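E3 19 kDa protein (Human adenovirus E serotype 4, PDB 5IRO) probably binds class I heavy chains through its luminal domain and retains them in the endoplasmic reticulum, so that their transport to the cell surface is impaired. Local coordinates at residues C18-Q23 with F85-M90; F22-N27 with N92-M97; C35-Q40 with N52-S57; W66-V71 with T80-F85. One frame throughout, in Å; residues are numbered along the deposited sequence.

Contact 1. Residues C18-Q23 with F85-M90; sequences CQLSFQ and FIFEHM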
# COMPACT_ATOMS: atom_id res chain seq x y z
N CYS D 18 3.14 -29.65 4.49
CA CYS D 18 3.63 -28.29 4.31
C CYS D 18 2.44 -27.34 4.42
O CYS D 18 1.56 -27.33 3.56
CB CYS D 18 4.32 -28.16 2.95
SG CYS D 18 5.93 -28.94 2.86
N GLN D 19 2.43 -26.55 5.49
CA GLN D 19 1.28 -25.72 5.84
C GLN D 19 0.90 -24.70 4.76
O GLN D 19 1.76 -24.18 4.05
CB GLN D 19 1.55 -24.97 7.14
CG GLN D 19 2.63 -23.90 7.01
CD GLN D 19 2.85 -23.09 8.27
OE1 GLN D 19 3.60 -23.50 9.16
NE2 GLN D 19 2.20 -21.94 8.36
N LEU D 20 -0.39 -24.46 4.61
CA LEU D 20 -0.85 -23.48 3.63
C LEU D 20 -1.95 -22.56 4.17
O LEU D 20 -2.80 -22.98 4.95
CB LEU D 20 -1.27 -24.13 2.30
CG LEU D 20 -2.42 -25.14 2.18
CD1 LEU D 20 -2.73 -25.36 0.71
CD2 LEU D 20 -2.09 -26.46 2.85
N SER D 21 -1.91 -21.30 3.74
CA SER D 21 -2.87 -20.29 4.17
C SER D 21 -3.55 -19.64 2.97
O SER D 21 -2.97 -19.55 1.89
CB SER D 21 -2.19 -19.23 5.03
OG SER D 21 -1.01 -18.75 4.41
N PHE D 22 -4.79 -19.19 3.16
CA PHE D 22 -5.55 -18.55 2.10
C PHE D 22 -5.92 -17.14 2.51
O PHE D 22 -6.19 -16.87 3.68
CB PHE D 22 -6.81 -19.35 1.77
CG PHE D 22 -6.54 -20.69 1.14
CD1 PHE D 22 -6.84 -20.91 -0.19
CD2 PHE D 22 -5.97 -21.72 1.88
CE1 PHE D 22 -6.59 -22.13 -0.77
CE2 PHE D 22 -5.72 -22.94 1.30
CZ PHE D 22 -6.03 -23.15 -0.03
N GLN D 23 -5.93 -16.23 1.54
CA GLN D 23 -6.19 -14.83 1.86
C GLN D 23 -6.81 -14.08 0.68
O GLN D 23 -6.46 -14.30 -0.47
CB GLN D 23 -4.88 -14.16 2.31
CG GLN D 23 -5.00 -12.72 2.77
CD GLN D 23 -3.71 -12.19 3.35
OE1 GLN D 23 -2.84 -12.95 3.76
NE2 GLN D 23 -3.57 -10.87 3.38
N PHE D 85 -4.64 -31.16 -1.54
CA PHE D 85 -5.34 -30.29 -0.61
C PHE D 85 -6.34 -29.50 -1.42
O PHE D 85 -5.98 -28.88 -2.42
CB PHE D 85 -4.38 -29.34 0.10
CG PHE D 85 -5.04 -28.53 1.19
CD1 PHE D 85 -5.57 -27.28 0.92
CD2 PHE D 85 -5.14 -29.04 2.48
CE1 PHE D 85 -6.18 -26.54 1.92
CE2 PHE D 85 -5.75 -28.30 3.48
CZ PHE D 85 -6.27 -27.05 3.20
N ILE D 86 -7.59 -29.51 -0.97
CA ILE D 86 -8.65 -28.85 -1.72
C ILE D 86 -8.73 -27.34 -1.46
O ILE D 86 -8.96 -26.88 -0.34
CB ILE D 86 -10.01 -29.53 -1.46
CG1 ILE D 86 -11.09 -28.90 -2.34
CG2 ILE D 86 -10.38 -29.52 0.03
CD1 ILE D 86 -11.01 -29.36 -3.77
N PHE D 87 -8.50 -26.57 -2.52
CA PHE D 87 -8.52 -25.12 -2.45
C PHE D 87 -9.96 -24.65 -2.61
O PHE D 87 -10.30 -23.53 -2.25
CB PHE D 87 -7.63 -24.51 -3.53
CG PHE D 87 -6.22 -25.06 -3.55
CD1 PHE D 87 -5.19 -24.39 -2.92
CD2 PHE D 87 -5.94 -26.24 -4.20
CE1 PHE D 87 -3.91 -24.89 -2.93
CE2 PHE D 87 -4.65 -26.74 -4.22
CZ PHE D 87 -3.63 -26.07 -3.58
N GLU D 88 -10.79 -25.54 -3.14
CA GLU D 88 -12.22 -25.27 -3.33
C GLU D 88 -12.95 -25.18 -1.98
O GLU D 88 -14.10 -24.76 -1.92
CB GLU D 88 -12.83 -26.38 -4.19
CG GLU D 88 -14.23 -26.13 -4.71
CD GLU D 88 -14.73 -27.27 -5.59
OE1 GLU D 88 -13.93 -28.18 -5.91
OE2 GLU D 88 -15.93 -27.26 -5.95
N HIS D 89 -12.26 -25.56 -0.91
CA HIS D 89 -12.86 -25.59 0.42
C HIS D 89 -12.30 -24.50 1.32
O HIS D 89 -12.71 -24.36 2.47
CB HIS D 89 -12.66 -26.96 1.06
CG HIS D 89 -13.84 -27.86 0.96
ND1 HIS D 89 -15.05 -27.57 1.55
CD2 HIS D 89 -14.01 -29.04 0.32
CE1 HIS D 89 -15.91 -28.54 1.29
NE2 HIS D 89 -15.30 -29.45 0.54
N MET D 90 -11.37 -23.72 0.78
CA MET D 90 -10.76 -22.63 1.54
C MET D 90 -10.77 -21.33 0.75
O MET D 90 -10.53 -20.26 1.30
CB MET D 90 -9.33 -23.00 1.95
CG MET D 90 -9.25 -24.12 2.98
SD MET D 90 -9.02 -23.53 4.67
CE MET D 90 -7.25 -23.27 4.71

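Contact 2. Residues F22-N27 with N92-M97; sequences FQPDGN and NTAMFM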
# COMPACT_ATOMS: atom_id res chain seq x y z
N PHE D 22 -4.79 -19.19 3.16
CA PHE D 22 -5.55 -18.55 2.10
C PHE D 22 -5.92 -17.14 2.51
O PHE D 22 -6.19 -16.87 3.68
CB PHE D 22 -6.81 -19.35 1.77
CG PHE D 22 -6.54 -20.69 1.14
CD1 PHE D 22 -6.84 -20.91 -0.19
CD2 PHE D 22 -5.97 -21.72 1.88
CE1 PHE D 22 -6.59 -22.13 -0.77
CE2 PHE D 22 -5.72 -22.94 1.30
CZ PHE D 22 -6.03 -23.15 -0.03
N GLN D 23 -5.93 -16.23 1.54
CA GLN D 23 -6.19 -14.83 1.86
C GLN D 23 -6.81 -14.08 0.68
O GLN D 23 -6.46 -14.30 -0.47
CB GLN D 23 -4.88 -14.16 2.31
CG GLN D 23 -5.00 -12.72 2.77
CD GLN D 23 -3.71 -12.19 3.35
OE1 GLN D 23 -2.84 -12.95 3.76
NE2 GLN D 23 -3.57 -10.87 3.38
N PRO D 24 -7.77 -13.18 0.99
CA PRO D 24 -8.43 -12.32 0.00
C PRO D 24 -7.55 -11.14 -0.42
O PRO D 24 -7.29 -10.26 0.39
CB PRO D 24 -9.66 -11.80 0.76
CG PRO D 24 -9.29 -11.90 2.20
CD PRO D 24 -8.43 -13.12 2.31
N ASP D 25 -7.11 -11.13 -1.68
CA ASP D 25 -6.29 -10.04 -2.18
C ASP D 25 -6.77 -9.54 -3.53
O ASP D 25 -6.38 -10.07 -4.55
CB ASP D 25 -4.83 -10.49 -2.31
CG ASP D 25 -4.03 -10.31 -1.04
OD1 ASP D 25 -2.86 -9.87 -1.12
OD2 ASP D 25 -4.55 -10.64 0.05
N GLY D 26 -7.54 -8.46 -3.56
CA GLY D 26 -8.06 -7.95 -4.82
C GLY D 26 -9.11 -8.83 -5.49
O GLY D 26 -9.11 -8.98 -6.71
N ASN D 27 -9.99 -9.40 -4.67
CA ASN D 27 -11.09 -10.27 -5.14
C ASN D 27 -10.69 -11.54 -5.89
O ASN D 27 -11.29 -11.91 -6.90
CB ASN D 27 -12.09 -9.45 -5.96
CG ASN D 27 -12.74 -8.36 -5.14
OD1 ASN D 27 -12.97 -8.53 -3.94
ND2 ASN D 27 -13.01 -7.22 -5.76
N ASN D 92 -13.59 -20.70 -1.10
CA ASN D 92 -15.00 -20.35 -0.98
C ASN D 92 -15.31 -19.71 0.37
O ASN D 92 -16.29 -18.97 0.51
CB ASN D 92 -15.87 -21.59 -1.16
CG ASN D 92 -15.87 -22.12 -2.58
OD1 ASN D 92 -15.75 -21.35 -3.54
ND2 ASN D 92 -16.01 -23.43 -2.73
N THR D 93 -14.46 -19.97 1.36
CA THR D 93 -14.64 -19.44 2.70
C THR D 93 -13.92 -18.10 2.85
O THR D 93 -14.43 -17.18 3.49
CB THR D 93 -14.14 -20.44 3.78
OG1 THR D 93 -14.83 -21.68 3.63
CG2 THR D 93 -14.38 -19.89 5.18
N ALA D 94 -12.72 -18.00 2.28
CA ALA D 94 -11.95 -16.76 2.34
C ALA D 94 -12.60 -15.70 1.46
O ALA D 94 -12.69 -14.53 1.84
CB ALA D 94 -10.51 -17.00 1.92
N MET D 95 -13.06 -16.12 0.29
CA MET D 95 -13.74 -15.23 -0.64
C MET D 95 -15.25 -15.33 -0.41
O MET D 95 -15.95 -15.94 -1.21
CB MET D 95 -13.43 -15.63 -2.08
CG MET D 95 -11.98 -15.47 -2.50
SD MET D 95 -11.69 -13.97 -3.45
CE MET D 95 -11.38 -12.79 -2.14
N PHE D 96 -15.73 -14.76 0.69
CA PHE D 96 -17.15 -14.85 1.02
C PHE D 96 -17.89 -13.54 0.77
O PHE D 96 -19.03 -13.54 0.31
CB PHE D 96 -17.33 -15.29 2.48
CG PHE D 96 -16.76 -14.32 3.49
CD1 PHE D 96 -17.53 -13.30 4.01
CD2 PHE D 96 -15.44 -14.43 3.90
CE1 PHE D 96 -17.00 -12.41 4.93
CE2 PHE D 96 -14.90 -13.55 4.81
CZ PHE D 96 -15.69 -12.54 5.33
N MET D 97 -17.23 -12.43 1.06
CA MET D 97 -17.85 -11.13 0.89
C MET D 97 -17.81 -10.75 -0.58
O MET D 97 -18.55 -9.89 -1.04
CB MET D 97 -17.17 -10.07 1.77
CG MET D 97 -17.94 -8.76 1.83
SD MET D 97 -17.22 -7.59 2.99
CE MET D 97 -17.61 -8.40 4.55

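Contact 3. Residues C35-Q40 with N52-S57; sequences CGWECQ and NNTLAS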
# COMPACT_ATOMS: atom_id res chain seq x y z
N CYS D 35 6.14 -24.45 3.21
CA CYS D 35 6.85 -25.61 3.73
C CYS D 35 8.08 -25.14 4.50
O CYS D 35 8.30 -23.94 4.65
CB CYS D 35 7.24 -26.57 2.60
SG CYS D 35 5.82 -27.30 1.74
N GLY D 36 8.89 -26.08 4.98
CA GLY D 36 10.00 -25.75 5.86
C GLY D 36 11.09 -24.92 5.21
O GLY D 36 11.41 -25.09 4.03
N TRP D 37 11.67 -24.01 6.00
CA TRP D 37 12.79 -23.18 5.55
C TRP D 37 14.10 -23.67 6.17
O TRP D 37 15.12 -22.97 6.14
CB TRP D 37 12.54 -21.72 5.91
CG TRP D 37 11.61 -21.02 4.97
CD1 TRP D 37 10.28 -20.80 5.15
CD2 TRP D 37 11.95 -20.45 3.71
NE1 TRP D 37 9.76 -20.13 4.07
CE2 TRP D 37 10.77 -19.90 3.17
CE3 TRP D 37 13.14 -20.34 2.97
CZ2 TRP D 37 10.74 -19.25 1.93
CZ3 TRP D 37 13.10 -19.70 1.75
CH2 TRP D 37 11.91 -19.17 1.24
N GLU D 38 14.05 -24.87 6.74
CA GLU D 38 15.21 -25.48 7.38
C GLU D 38 15.89 -26.41 6.39
O GLU D 38 16.93 -27.00 6.68
CB GLU D 38 14.77 -26.26 8.62
CG GLU D 38 13.81 -25.49 9.53
CD GLU D 38 12.36 -25.75 9.17
OE1 GLU D 38 12.11 -26.53 8.23
OE2 GLU D 38 11.47 -25.18 9.84
N CYS D 39 15.29 -26.53 5.21
CA CYS D 39 15.76 -27.43 4.17
C CYS D 39 15.88 -26.69 2.85
O CYS D 39 15.01 -25.89 2.50
CB CYS D 39 14.78 -28.60 4.01
SG CYS D 39 15.36 -30.25 4.48
N GLN D 40 16.97 -26.92 2.11
CA GLN D 40 17.09 -26.41 0.75
C GLN D 40 16.72 -27.57 -0.17
O GLN D 40 16.62 -28.71 0.29
CB GLN D 40 18.53 -25.92 0.52
CG GLN D 40 18.95 -25.70 -0.94
CD GLN D 40 18.09 -24.67 -1.66
OE1 GLN D 40 17.12 -25.02 -2.33
NE2 GLN D 40 18.45 -23.40 -1.53
N ASN D 52 10.70 -22.95 -4.63
CA ASN D 52 11.55 -23.14 -3.46
C ASN D 52 10.84 -23.75 -2.25
O ASN D 52 10.27 -24.84 -2.33
CB ASN D 52 12.24 -21.83 -3.09
CG ASN D 52 13.08 -21.27 -4.22
OD1 ASN D 52 12.56 -20.78 -5.22
ND2 ASN D 52 14.40 -21.33 -4.06
N ASN D 53 10.88 -23.03 -1.14
CA ASN D 53 10.32 -23.49 0.12
C ASN D 53 8.88 -23.01 0.34
O ASN D 53 8.06 -23.71 0.93
CB ASN D 53 11.19 -23.02 1.29
CG ASN D 53 12.57 -23.65 1.29
OD1 ASN D 53 13.47 -23.17 0.61
ND2 ASN D 53 12.74 -24.71 2.06
N THR D 54 8.58 -21.81 -0.15
CA THR D 54 7.26 -21.23 0.02
C THR D 54 6.74 -20.72 -1.33
O THR D 54 7.46 -20.05 -2.07
CB THR D 54 7.28 -20.07 1.03
OG1 THR D 54 7.85 -20.52 2.27
CG2 THR D 54 5.86 -19.56 1.30
N LEU D 55 5.49 -21.04 -1.63
CA LEU D 55 4.91 -20.71 -2.92
C LEU D 55 3.68 -19.83 -2.74
O LEU D 55 2.95 -19.97 -1.76
CB LEU D 55 4.54 -22.00 -3.67
CG LEU D 55 4.39 -21.98 -5.20
CD1 LEU D 55 4.70 -23.34 -5.79
CD2 LEU D 55 2.99 -21.54 -5.60
N ALA D 56 3.47 -18.90 -3.67
CA ALA D 56 2.28 -18.05 -3.63
C ALA D 56 1.63 -17.95 -5.00
O ALA D 56 2.25 -17.51 -5.97
CB ALA D 56 2.65 -16.66 -3.12
N SER D 57 0.37 -18.38 -5.08
CA SER D 57 -0.39 -18.29 -6.32
C SER D 57 -1.84 -17.90 -6.07
O SER D 57 -2.14 -17.19 -5.12
CB SER D 57 -0.33 -19.62 -7.08
OG SER D 57 -1.05 -19.53 -8.30

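Contact 4. Residues W66-V71 with T80-F85; sequences WYTVSV and TVNNTF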
# COMPACT_ATOMS: atom_id res chain seq x y z
N TRP D 66 -3.99 -30.22 -6.29
CA TRP D 66 -2.89 -31.05 -5.83
C TRP D 66 -1.62 -30.24 -6.02
O TRP D 66 -1.59 -29.28 -6.79
CB TRP D 66 -2.87 -32.35 -6.62
CG TRP D 66 -2.73 -32.17 -8.10
CD1 TRP D 66 -3.73 -32.25 -9.03
CD2 TRP D 66 -1.52 -31.98 -8.83
NE1 TRP D 66 -3.22 -32.05 -10.29
CE2 TRP D 66 -1.86 -31.90 -10.20
CE3 TRP D 66 -0.18 -31.85 -8.46
CZ2 TRP D 66 -0.91 -31.69 -11.19
CZ3 TRP D 66 0.76 -31.65 -9.45
CH2 TRP D 66 0.39 -31.57 -10.79
N TYR D 67 -0.56 -30.63 -5.32
CA TYR D 67 0.73 -29.98 -5.45
C TYR D 67 1.85 -30.97 -5.19
O TYR D 67 1.68 -31.92 -4.42
CB TYR D 67 0.82 -28.76 -4.52
CG TYR D 67 0.61 -29.06 -3.05
CD1 TYR D 67 1.68 -29.10 -2.17
CD2 TYR D 67 -0.66 -29.29 -2.54
CE1 TYR D 67 1.49 -29.36 -0.83
CE2 TYR D 67 -0.86 -29.56 -1.21
CZ TYR D 67 0.22 -29.60 -0.35
OH TYR D 67 0.02 -29.86 0.98
N THR D 68 3.00 -30.75 -5.82
CA THR D 68 4.11 -31.69 -5.71
C THR D 68 5.20 -31.17 -4.80
O THR D 68 5.52 -29.98 -4.81
CB THR D 68 4.74 -32.01 -7.09
OG1 THR D 68 5.12 -30.80 -7.74
CG2 THR D 68 3.76 -32.76 -7.96
N VAL D 69 5.78 -32.07 -4.01
CA VAL D 69 6.89 -31.73 -3.13
C VAL D 69 8.09 -32.61 -3.46
O VAL D 69 8.05 -33.83 -3.29
CB VAL D 69 6.51 -31.83 -1.63
CG1 VAL D 69 5.82 -33.15 -1.32
CG2 VAL D 69 7.74 -31.63 -0.74
N SER D 70 9.15 -31.98 -3.95
CA SER D 70 10.36 -32.70 -4.33
C SER D 70 11.30 -32.69 -3.14
O SER D 70 11.74 -31.63 -2.70
CB SER D 70 11.02 -32.05 -5.55
OG SER D 70 10.10 -31.87 -6.61
N VAL D 71 11.61 -33.88 -2.63
CA VAL D 71 12.46 -34.00 -1.45
C VAL D 71 13.44 -35.17 -1.54
O VAL D 71 13.05 -36.30 -1.81
CB VAL D 71 11.61 -34.17 -0.16
CG1 VAL D 71 11.10 -32.83 0.31
CG2 VAL D 71 10.46 -35.14 -0.40
N THR D 80 9.68 -37.13 -5.61
CA THR D 80 8.60 -36.16 -5.68
C THR D 80 7.30 -36.80 -5.21
O THR D 80 6.94 -37.89 -5.66
CB THR D 80 8.42 -35.64 -7.12
OG1 THR D 80 9.53 -34.81 -7.48
CG2 THR D 80 7.12 -34.85 -7.26
N VAL D 81 6.60 -36.13 -4.30
CA VAL D 81 5.39 -36.68 -3.69
C VAL D 81 4.20 -35.78 -3.99
O VAL D 81 4.26 -34.57 -3.78
CB VAL D 81 5.55 -36.84 -2.16
CG1 VAL D 81 4.22 -37.14 -1.50
CG2 VAL D 81 6.57 -37.93 -1.85
N ASN D 82 3.12 -36.38 -4.50
CA ASN D 82 1.91 -35.64 -4.80
C ASN D 82 1.00 -35.54 -3.57
O ASN D 82 0.66 -36.55 -2.96
CB ASN D 82 1.15 -36.29 -5.96
CG ASN D 82 1.81 -36.03 -7.30
OD1 ASN D 82 2.96 -35.62 -7.36
ND2 ASN D 82 1.07 -36.25 -8.38
N ASN D 83 0.61 -34.32 -3.22
CA ASN D 83 -0.30 -34.12 -2.10
C ASN D 83 -1.57 -33.40 -2.54
O ASN D 83 -1.50 -32.40 -3.24
CB ASN D 83 0.39 -33.33 -0.99
CG ASN D 83 1.27 -34.20 -0.12
OD1 ASN D 83 1.12 -35.41 -0.08
ND2 ASN D 83 2.21 -33.57 0.59
N THR D 84 -2.72 -33.90 -2.11
CA THR D 84 -3.99 -33.29 -2.50
C THR D 84 -4.58 -32.48 -1.34
O THR D 84 -4.93 -33.02 -0.30
CB THR D 84 -5.02 -34.33 -3.02
OG1 THR D 84 -6.28 -33.69 -3.25
CG2 THR D 84 -5.21 -35.48 -2.04
N PHE D 85 -4.64 -31.16 -1.54
CA PHE D 85 -5.34 -30.29 -0.61
C PHE D 85 -6.34 -29.50 -1.42
O PHE D 85 -5.98 -28.88 -2.42
CB PHE D 85 -4.38 -29.34 0.10
CG PHE D 85 -5.04 -28.53 1.19
CD1 PHE D 85 -5.57 -27.28 0.92
CD2 PHE D 85 -5.14 -29.04 2.48
CE1 PHE D 85 -6.18 -26.54 1.92
CE2 PHE D 85 -5.75 -28.30 3.48
CZ PHE D 85 -6.27 -27.05 3.20

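Contact 1. Residues C18-Q23 with F85-M90
The Phe22 ring carries Met90 on one face and Phe87 at its edge. Met90 CB stands 3.5 Å from the centroid of the Phe22 ring and nearly on its normal, a CH-pi contact. Met90 SD lies farther out, 5.2 Å from that centroid and oblique to the ring, a Met-aromatic contact. At the edge, Phe22 CZ is 3.3 Å from Phe87 CD1. The two rings meet rim to rim, neither over the face of the other, with planes 57° apart. The Phe85 ring has Leu20 CD2 over one face, 3.9 Å from its centroid and almost straight above the centre. Leu20 CD1 touches the same ring, 3.4 Å from Phe85 CD1, and also reaches Phe87 CE1.

Leu20 and Phe22 both point from strand 20-24 toward the loop that follows strand 78-84. The two strands belong to different antiparallel sheets. The contact joins strand 20-24 of one sheet to the loop that leaves the other sheet in this Ig-like luminal domain. Phe87 extends the aromatic cluster, since its ring also meets those of Tyr46 and Trp59.

The torsions set the approach. Leu20 CG is tucked between the backbone N and C (chi1 63°), and its tip meets the tip of Phe85. Phe22 also reaches Phe85 tip to tip, with CE2 3.7 Å from Phe85 CE1. Met90 is bent at chi2 and chi3, which brings its CE to 3.5 Å from Phe22 CD2. No hydrogen bond crosses between the segments. Within 85-90, Met90 N donates to Phe87 O at 3.2 Å, just where Met90 takes the N-cap position of helix 91-94.

Contact 2. Residues F22-N27 with N92-M97
The end of strand 20-24 and the turn after it pack against the C-terminal end of the short helix 91-94 in this Ig-like domain. The close part centres on Met95, the first residue to leave the helix. Its CG is anti to the carbonyl carbon (chi1 -66°), and the chain then bends at chi2 and chi3. This turns the tip toward segment 22-27, although the CB itself does not point there. Met95 is buried, and Cys29 and Trp104 also touch it.

The looser part lies at Ala94. Its methyl points toward the strand but keeps a wider distance, with Ala94 CB 4.4 Å from Phe22 CB. Pro24 CD is also 4.4 Å from Ala94 CB. Pro24 is itself exposed, so this flank lies near the surface. No hydrogen bond joins the segments; the side-chain contacts are van der Waals packing. From segment 22-27, Gln23, Asp25 and Asn27 pack on the chain of another protein in the assembly.

Pro24 and Asn27 receive different parts of the Met95 tip. Met95 CE lies 3.5 Å from Pro24 CB, while Met95 SD rests 3.6 Å from the backbone carbon C of Asn27.

Contact 3. Residues C35-Q40 with N52-S57
Asn53 carries this contact, and each of its side-chain atoms has a neighbour in segment 35-40. Its CB lies over one face of Trp37, 3.5 Å from the centroid of the six-membered ring and close to the normal, a CH-pi contact. CG is anti to the carbonyl carbon (chi1 -66°), which turns the amide toward the loop. Asn53 CG lies 3.3 Å from Gly36 O. The amide plane is tilted 25° from the indole plane. Asn53 OD1 sits 3.7 Å from Trp37 CZ3. Asn53 ND2 ends between two backbone carbonyls and donates to both. It is 2.6 Å from Cys39 O, in a nearly straight bond that lies in the amide plane and runs almost along the C=O axis. It is 2.4 Å from Gly36 O, which lies somewhat out of the amide plane. The two bonds fix the rotation of the amide and join the Gly36 and Cys39 carbonyls through one nitrogen.

The backbone of Asn53 adds a third bond. Cys35 N donates to Asn53 O at 3.1 Å, in the plane of that carbonyl. Trp37 also makes a weak bond, in which NE1 donates to Thr54 OG1 at 2.7 Å with a bent angle of 116°. OG1 lies on the same side of the indole plane as Asn53 CB.

Disulfides tie the same loop elsewhere, Cys35 to Cys18 and Cys39 to Cys10. Trp37 and Thr54 also pack on the backbone of another protein chain in the assembly. Asn53, just before strand 54-59, thus bridges a loop that leaves strand 29-34 of the Ig-like luminal domain.

Contact 4. Residues W66-V71 with T80-F85
Strands 66-72 and 78-84 form an antiparallel beta hairpin; 66-72 is the middle strand of its three-stranded sheet, between 43-45 and 78-84. The axes of strand segments 66-71 and 80-84 run at 154° to each other.

Backbone hydrogen bonds come in two reciprocal pairs. In the first hydrogen-bonded pair, Tyr67 N donates to Asn83 O and Asn83 N donates to Tyr67 O, both at 2.9 Å. In the second, Val69 and Val81 do the same. The geometry differs between them: Asn83 N lies nearly along the Tyr67 C=O axis, whereas Val81 N sits above the plane of the Val69 carbonyl. Thr68 with Asn82 and Ser70 with Thr80 are non-hydrogen-bonded pairs. CA-H...O contacts add to the backbone pairing, as between Thr68 CA and Val81 O at 3.5 Å.

Aromatic and apolar contacts lie on the face of Tyr67, Val69, Val81 and Asn83. Tyr67 CG is tucked between the backbone N and C (chi1 58°). The ring then leans over its partner, and Asn83 CB stands over its face, off-centre toward the rim and 4.1 Å from the centroid. Phe85 CB meets the ring edge, 3.8 Å from Tyr67 CE2. The valines lie side by side, with Val69 CG1 3.8 Å from Val81 CB. Ile44 of the neighbouring strand also touches Tyr67.

On the other face, with Trp66, lie Thr68, Ser70, Thr80 and Asn82. Thr68 CB packs on Thr80 CG2, and Thr68 lies alongside Asn82. At the end of this row a single hydrogen bond joins two hydroxyls, with Ser70 OG 3.1 Å from Thr80 OG1.

Strand 20-24 comes first in the chain and starts two long loops. Contact 1 closes one where the chain leaves strand 78-84. Contact 2 begins farther along the same strand and closes slightly later, at the end of helix 91-94, so the two loops cross. Both enclose contacts 3 and 4, which follow each other in series. Contact 3 ties the loop after strand 29-34 to the start of strand 54-59, its sheet neighbour. Contact 4 closes a beta hairpin in the other sheet. Contact 1 links the two sheets and shares Phe85 with contact 4. The Cys18–Cys35 disulfide joins contacts 1 and 3. The chain's centre lies between contacts 2 and 4.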